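Nitrate reductase (Ulva prolifera, PDB 5YLY) uses its FAD-bearing cytochrome b5 reductase domain, probably to take electrons from NADH, for the first step of nitrate assimilation. Local coordinates at residues Ile165-Gly170 / Thr192-Leu197; Thr175-Val180 / Ile260-Gly265. One frame throughout, in Å; residues are numbered along the deposited sequence.

Contact 1 (Ile165-Gly170 / Thr192-Leu197)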
loop_
_atom_site.group_PDB
_atom_site.type_symbol
_atom_site.label_atom_id
_atom_site.label_comp_id
_atom_site.label_asym_id
_atom_site.label_seq_id
_atom_site.Cartn_x
_atom_site.Cartn_y
_atom_site.Cartn_z
ATOM N N ILE A 165 7.012 -12.748 5.764
ATOM C CA ILE A 165 6.726 -11.325 5.962
ATOM C C ILE A 165 5.318 -11.158 6.459
ATOM O O ILE A 165 4.371 -11.526 5.748
ATOM C CB ILE A 165 6.946 -10.463 4.667
ATOM C CG1 ILE A 165 8.397 -10.609 4.113
ATOM C CG2 ILE A 165 6.583 -8.984 4.937
ATOM C CD1 ILE A 165 8.687 -9.841 2.788
ATOM N N ASN A 166 5.175 -10.508 7.632
ATOM C CA ASN A 166 3.884 -10.095 8.150
ATOM C C ASN A 166 3.616 -8.721 7.579
ATOM O O ASN A 166 4.533 -7.908 7.497
ATOM C CB ASN A 166 3.941 -9.953 9.680
ATOM C CG ASN A 166 3.886 -11.243 10.414
ATOM O OD1 ASN A 166 3.337 -12.229 9.922
ATOM N ND2 ASN A 166 4.423 -11.246 11.642
ATOM N N MET A 167 2.365 -8.430 7.244
ATOM C CA MET A 167 1.980 -7.125 6.749
ATOM C C MET A 167 0.777 -6.642 7.512
ATOM O O MET A 167 -0.223 -7.366 7.630
ATOM C CB MET A 167 1.639 -7.201 5.254
ATOM C CG MET A 167 2.782 -7.708 4.419
ATOM S SD MET A 167 2.280 -7.807 2.718
ATOM C CE MET A 167 3.833 -8.120 2.016
ATOM N N ILE A 168 0.876 -5.429 8.060
ATOM C CA ILE A 168 -0.263 -4.854 8.747
ATOM C C ILE A 168 -0.575 -3.543 8.051
ATOM O O ILE A 168 0.267 -2.646 8.022
ATOM C CB ILE A 168 -0.098 -4.664 10.275
ATOM C CG1 ILE A 168 0.420 -5.940 10.982
ATOM C CG2 ILE A 168 -1.415 -4.149 10.882
ATOM C CD1 ILE A 168 0.584 -5.722 12.582
ATOM N N ALA A 169 -1.786 -3.440 7.527
ATOM C CA ALA A 169 -2.245 -2.238 6.853
ATOM C C ALA A 169 -3.528 -1.734 7.450
ATOM O O ALA A 169 -4.368 -2.519 7.890
ATOM C CB ALA A 169 -2.452 -2.526 5.362
ATOM N N GLY A 170 -3.697 -0.425 7.381
ATOM C CA GLY A 170 -4.923 0.267 7.760
ATOM C C GLY A 170 -5.317 1.181 6.619
ATOM O O GLY A 170 -4.467 1.909 6.105
ATOM N N THR A 192 9.009 -16.873 -0.530
ATOM C CA THR A 192 8.681 -16.113 0.678
ATOM C C THR A 192 7.179 -16.229 0.975
ATOM O O THR A 192 6.365 -16.207 0.046
ATOM C CB THR A 192 9.110 -14.629 0.504
ATOM O OG1 THR A 192 10.486 -14.617 0.138
ATOM C CG2 THR A 192 8.911 -13.801 1.791
ATOM N N GLU A 193 6.827 -16.450 2.244
ATOM C CA GLU A 193 5.440 -16.562 2.700
ATOM C C GLU A 193 4.993 -15.200 3.255
ATOM O O GLU A 193 5.811 -14.417 3.766
ATOM C CB GLU A 193 5.277 -17.612 3.809
ATOM C CG GLU A 193 5.690 -19.022 3.464
ATOM C CD GLU A 193 5.584 -19.928 4.674
ATOM O OE1 GLU A 193 6.564 -20.025 5.448
ATOM O OE2 GLU A 193 4.495 -20.506 4.877
ATOM N N ILE A 194 3.693 -14.949 3.189
ATOM C CA ILE A 194 3.133 -13.662 3.614
ATOM C C ILE A 194 1.902 -13.862 4.473
ATOM O O ILE A 194 1.088 -14.732 4.188
ATOM C CB ILE A 194 2.735 -12.818 2.345
ATOM C CG1 ILE A 194 3.956 -12.466 1.449
ATOM C CG2 ILE A 194 1.935 -11.548 2.706
ATOM C CD1 ILE A 194 3.487 -12.082 -0.018
ATOM N N ARG A 195 1.731 -12.994 5.478
ATOM C CA ARG A 195 0.494 -12.924 6.243
ATOM C C ARG A 195 0.060 -11.479 6.247
ATOM O O ARG A 195 0.841 -10.618 6.649
ATOM C CB ARG A 195 0.664 -13.424 7.702
ATOM C CG ARG A 195 0.905 -14.935 7.795
ATOM C CD ARG A 195 -0.288 -15.753 7.327
ATOM N NE ARG A 195 -0.031 -17.194 7.438
ATOM C CZ ARG A 195 0.547 -17.946 6.498
ATOM N NH1 ARG A 195 0.964 -17.397 5.354
ATOM N NH2 ARG A 195 0.747 -19.242 6.709
ATOM N N LEU A 196 -1.159 -11.201 5.797
ATOM C CA LEU A 196 -1.656 -9.834 5.831
ATOM C C LEU A 196 -2.783 -9.690 6.835
ATOM O O LEU A 196 -3.720 -10.508 6.860
ATOM C CB LEU A 196 -2.138 -9.415 4.413
ATOM C CG LEU A 196 -2.930 -8.081 4.317
ATOM C CD1 LEU A 196 -2.039 -6.868 4.650
ATOM C CD2 LEU A 196 -3.547 -7.922 2.902
ATOM N N LEU A 197 -2.711 -8.616 7.628
ATOM C CA LEU A 197 -3.774 -8.241 8.551
ATOM C C LEU A 197 -4.220 -6.842 8.108
ATOM O O LEU A 197 -3.417 -5.914 8.075
ATOM C CB LEU A 197 -3.304 -8.303 10.009
ATOM C CG LEU A 197 -4.306 -7.790 11.087
ATOM C CD1 LEU A 197 -5.649 -8.534 11.016
ATOM C CD2 LEU A 197 -3.746 -7.994 12.481
#
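M167 packs against I194 and L196 across two parallel strands, and with I165 and L197 it buries the most surface here. The strands are in-register neighbours of one sheet, at 20° to each other. M167 pairs with L196 and is held through both backbone polar groups. Its N donates to R195 O at 2.7 Å. Its O accepts from L197 N at 2.8 Å. The M167 side chain is extended beyond CG. Its SD lies 3.8 Å from I194 CG2, and its CB meets L196 CD1 at 3.7 Å. A chi2 of 67° sets L196 CD1 against both this CB and M167 O. I165 N donates to E193 O, and I165 O accepts from R195 N. The I165 side chain crosses that of T192 obliquely, with CG1 4.0 Å from T192 CG2. L197 completes the ladder: its O accepts from A169 N at 3.0 Å.

I165, M167, I194 and L196 share one face of the sheet, and helix 174-185 covers I165 and M167 there. N166, I168, R195 and L197 share the other face. On that face N166 OD1 approaches R195 CB at 3.7 Å, while N166 ND2 hydrogen-bonds to F253 O and S261 OG. R195 NH1 turns back to hydrogen-bond I194 O at 2.9 Å; the oxygen lies in the guanidinium plane, while NH1 sits above the carbonyl plane.

This is the first beta-alpha-beta unit of the NAD-binding domain. Five backbone hydrogen bonds set the register and satisfy buried N-H and C=O groups, which leaves the face under helix 174-185 to apolar packing.

Contact 2 (Thr175-Val180 / Ile260-Gly265). With FAD (flavin-adenine dinucleotide), chain C.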
loop_
_atom_site.group_PDB
_atom_site.type_symbol
_atom_site.label_atom_id
_atom_site.label_comp_id
_atom_site.label_asym_id
_atom_site.label_seq_id
_atom_site.Cartn_x
_atom_site.Cartn_y
_atom_site.Cartn_z
ATOM N N THR A 175 -1.855 -0.157 -0.236
ATOM C CA THR A 175 -1.101 -0.251 -1.521
ATOM C C THR A 175 0.410 -0.495 -1.336
ATOM O O THR A 175 0.910 -1.312 -2.119
ATOM C CB THR A 175 -1.411 0.884 -2.454
ATOM O OG1 THR A 175 -1.058 2.102 -1.824
ATOM C CG2 THR A 175 -2.903 0.898 -2.852
ATOM N N PRO A 176 1.129 -0.005 -0.290
ATOM C CA PRO A 176 2.531 -0.443 -0.129
ATOM C C PRO A 176 2.606 -1.956 0.088
ATOM O O PRO A 176 3.513 -2.584 -0.423
ATOM C CB PRO A 176 3.001 0.350 1.099
ATOM C CG PRO A 176 2.166 1.620 1.056
ATOM C CD PRO A 176 0.803 1.048 0.693
ATOM N N MET A 177 1.629 -2.556 0.826
ATOM C CA MET A 177 1.600 -4.024 1.050
ATOM C C MET A 177 1.302 -4.757 -0.250
ATOM O O MET A 177 2.005 -5.705 -0.595
ATOM C CB MET A 177 0.535 -4.435 2.112
ATOM C CG MET A 177 0.712 -3.754 3.435
ATOM S SD MET A 177 2.420 -3.867 4.016
ATOM C CE MET A 177 2.374 -2.662 5.293
ATOM N N TYR A 178 0.271 -4.308 -0.971
ATOM C CA TYR A 178 -0.144 -4.914 -2.245
ATOM C C TYR A 178 1.040 -4.974 -3.269
ATOM O O TYR A 178 1.247 -5.991 -3.930
ATOM C CB TYR A 178 -1.324 -4.099 -2.779
ATOM C CG TYR A 178 -2.011 -4.692 -3.983
ATOM C CD1 TYR A 178 -2.599 -5.954 -3.930
ATOM C CD2 TYR A 178 -2.073 -3.994 -5.182
ATOM C CE1 TYR A 178 -3.252 -6.500 -5.042
ATOM C CE2 TYR A 178 -2.772 -4.509 -6.284
ATOM C CZ TYR A 178 -3.347 -5.767 -6.214
ATOM O OH TYR A 178 -4.022 -6.265 -7.318
ATOM N N GLN A 179 1.846 -3.926 -3.327
ATOM C CA GLN A 179 2.990 -3.880 -4.241
ATOM C C GLN A 179 4.003 -5.014 -3.879
ATOM O O GLN A 179 4.488 -5.742 -4.765
ATOM C CB GLN A 179 3.690 -2.503 -4.143
ATOM C CG GLN A 179 4.888 -2.365 -5.091
ATOM C CD GLN A 179 5.859 -1.367 -4.556
ATOM O OE1 GLN A 179 6.502 -1.607 -3.543
ATOM N NE2 GLN A 179 5.930 -0.191 -5.163
ATOM N N VAL A 180 4.297 -5.165 -2.565
ATOM C CA VAL A 180 5.230 -6.203 -2.085
ATOM C C VAL A 180 4.627 -7.594 -2.310
ATOM O O VAL A 180 5.330 -8.500 -2.787
ATOM C CB VAL A 180 5.651 -5.943 -0.598
ATOM C CG1 VAL A 180 6.579 -7.059 -0.080
ATOM C CG2 VAL A 180 6.362 -4.596 -0.476
ATOM N N ILE A 260 9.988 -10.898 9.275
ATOM C CA ILE A 260 9.873 -9.459 9.511
ATOM C C ILE A 260 8.404 -9.087 9.473
ATOM O O ILE A 260 7.576 -9.871 8.994
ATOM C CB ILE A 260 10.731 -8.578 8.542
ATOM C CG1 ILE A 260 10.250 -8.718 7.057
ATOM C CG2 ILE A 260 12.241 -8.860 8.720
ATOM C CD1 ILE A 260 10.852 -7.671 6.095
ATOM N N SER A 261 8.080 -7.895 9.977
ATOM C CA SER A 261 6.734 -7.342 9.903
ATOM C C SER A 261 6.880 -5.965 9.295
ATOM O O SER A 261 7.820 -5.243 9.650
ATOM C CB SER A 261 6.082 -7.236 11.286
ATOM O OG SER A 261 5.958 -8.504 11.904
ATOM N N VAL A 262 6.014 -5.643 8.318
ATOM C CA VAL A 262 6.010 -4.331 7.666
ATOM C C VAL A 262 4.662 -3.691 7.908
ATOM O O VAL A 262 3.652 -4.390 7.962
ATOM C CB VAL A 262 6.474 -4.333 6.182
ATOM C CG1 VAL A 262 7.943 -4.730 6.071
ATOM C CG2 VAL A 262 5.590 -5.238 5.314
ATOM N N LEU A 263 4.629 -2.381 8.101
ATOM C CA LEU A 263 3.419 -1.697 8.523
ATOM C C LEU A 263 3.172 -0.436 7.764
ATOM O O LEU A 263 4.108 0.309 7.492
ATOM C CB LEU A 263 3.568 -1.295 10.018
ATOM C CG LEU A 263 3.679 -2.413 11.073
ATOM C CD1 LEU A 263 5.114 -2.872 11.242
ATOM C CD2 LEU A 263 3.306 -1.864 12.431
ATOM N N CYS A 264 1.893 -0.159 7.490
ATOM C CA CYS A 264 1.489 1.092 6.874
ATOM C C CYS A 264 0.056 1.392 7.229
ATOM O O CYS A 264 -0.846 0.608 6.948
ATOM C CB CYS A 264 1.717 1.106 5.366
ATOM S SG CYS A 264 1.514 2.751 4.635
ATOM N N GLY A 265 -0.135 2.515 7.883
ATOM C CA GLY A 265 -1.461 2.934 8.289
ATOM C C GLY A 265 -1.430 4.201 9.099
ATOM O O GLY A 265 -0.353 4.766 9.324
HETATM P PA FAD C . -6.056 15.354 3.557
HETATM O O1A FAD C . -6.485 16.712 3.145
HETATM O O2A FAD C . -4.565 15.194 3.744
HETATM O O5B FAD C . -6.883 14.954 4.896
HETATM C C5B FAD C . -6.207 14.310 5.997
HETATM C C4B FAD C . -7.001 13.120 6.477
HETATM O O4B FAD C . -8.348 13.509 6.829
HETATM C C3B FAD C . -7.194 11.996 5.471
HETATM O O3B FAD C . -6.026 11.190 5.336
HETATM C C2B FAD C . -8.383 11.240 6.069
HETATM O O2B FAD C . -7.981 10.278 7.036
HETATM C C1B FAD C . -9.195 12.371 6.732
HETATM N N9A FAD C . -10.415 12.744 6.014
HETATM C C8A FAD C . -10.637 13.903 5.316
HETATM N N7A FAD C . -11.813 13.963 4.737
HETATM C C5A FAD C . -12.405 12.754 5.068
HETATM C C6A FAD C . -13.639 12.169 4.713
HETATM N N6A FAD C . -14.449 12.661 3.771
HETATM N N1A FAD C . -13.940 10.961 5.243
HETATM C C2A FAD C . -13.041 10.363 6.035
HETATM N N3A FAD C . -11.826 10.793 6.394
HETATM C C4A FAD C . -11.565 12.000 5.873
HETATM N N1 FAD C . -3.844 6.866 -0.570
HETATM C C2 FAD C . -4.586 6.289 -1.567
HETATM O O2 FAD C . -5.778 6.595 -1.719
HETATM N N3 FAD C . -3.988 5.347 -2.420
HETATM C C4 FAD C . -2.665 4.914 -2.353
HETATM O O4 FAD C . -2.214 4.160 -3.193
HETATM C C4X FAD C . -1.892 5.512 -1.267
HETATM N N5 FAD C . -0.648 5.130 -1.106
HETATM C C5X FAD C . 0.075 5.676 -0.042
HETATM C C6 FAD C . 1.396 5.252 0.159
HETATM C C7 FAD C . 2.161 5.767 1.205
HETATM C C7M FAD C . 3.567 5.255 1.399
HETATM C C8 FAD C . 1.597 6.734 2.082
HETATM C C8M FAD C . 2.415 7.354 3.199
HETATM C C9 FAD C . 0.276 7.139 1.894
HETATM C C9A FAD C . -0.488 6.623 0.836
HETATM N N10 FAD C . -1.834 7.043 0.596
HETATM C C10 FAD C . -2.575 6.493 -0.430
HETATM C "C1'" FAD C . -2.438 8.169 1.331
HETATM C "C2'" FAD C . -2.203 9.518 0.648
HETATM O "O2'" FAD C . -0.845 9.934 0.806
HETATM C "C3'" FAD C . -3.120 10.619 1.181
HETATM O "O3'" FAD C . -2.919 10.782 2.580
HETATM C "C4'" FAD C . -4.602 10.417 0.856
HETATM O "O4'" FAD C . -4.773 10.445 -0.561
HETATM C "C5'" FAD C . -5.509 11.457 1.486
HETATM O "O5'" FAD C . -4.971 12.769 1.215
HETATM P P FAD C . -5.931 14.043 1.004
HETATM O O1P FAD C . -5.111 15.203 0.585
HETATM O O2P FAD C . -7.108 13.679 0.133
HETATM O O3P FAD C . -6.487 14.258 2.477
#
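M177 and P176 make the apolar contacts between helix 175-180 and strand 260-264. The M177 chain bends at chi2 (-49°), which places SD near the strand. SD lies 3.7 Å from V262 CG2, and the two side chains slide past each other in opposite directions. M177 CE reaches further, to 3.8 Å from C264 CB. It also lies against the strand backbone, 3.4 Å from C264 N. P176 CG meets C264 SG at 3.8 Å. The same CG is 3.8 Å from C6 of FAD, so the proline ring touches both the strand and the flavin.

Polar contact is made with the cofactor; no hydrogen bond joins helix and strand. With chi1 at 60°, T175 OG1 is directed to the flavin and donates to FAD O4 at 2.7 Å. OG1 also has a weak hydrogen bond with T91 O. A valine here would probably leave flavin O4 without this hydrogen-bond donor.

Helix 174-185 follows the first strand of a Rossmann-like parallel sheet, as in the ferredoxin reductase family, with its first turn at the flavin. On its face of the sheet M177 also touches M167 and A169 of strand 164-170. On the other face, L263 points away from this helix and packs on helix 267-280.

Contacts 1 and 2 have centres about 7 Å apart and share the parallel sheet of the NAD-binding domain. Strand 164-170 lies between strands 193-200 and 259-264 in that sheet. Backbone bonds from N166 N to I260 O and from N166 O to V262 N, both 2.8 Å and probable, connect the two contacts. Along the chain their segments alternate: 165-170, 175-180, 192-197, then 260-265. Helix 174-185 is thus the crossover between the strands of contact 1 and the helical side of contact 2. M167 CE packs on V180 CG1 at 3.6 Å. The start of this helix, at T175 and P176, meets the flavin, so the parallel sheet and the cofactor are joined through one helix.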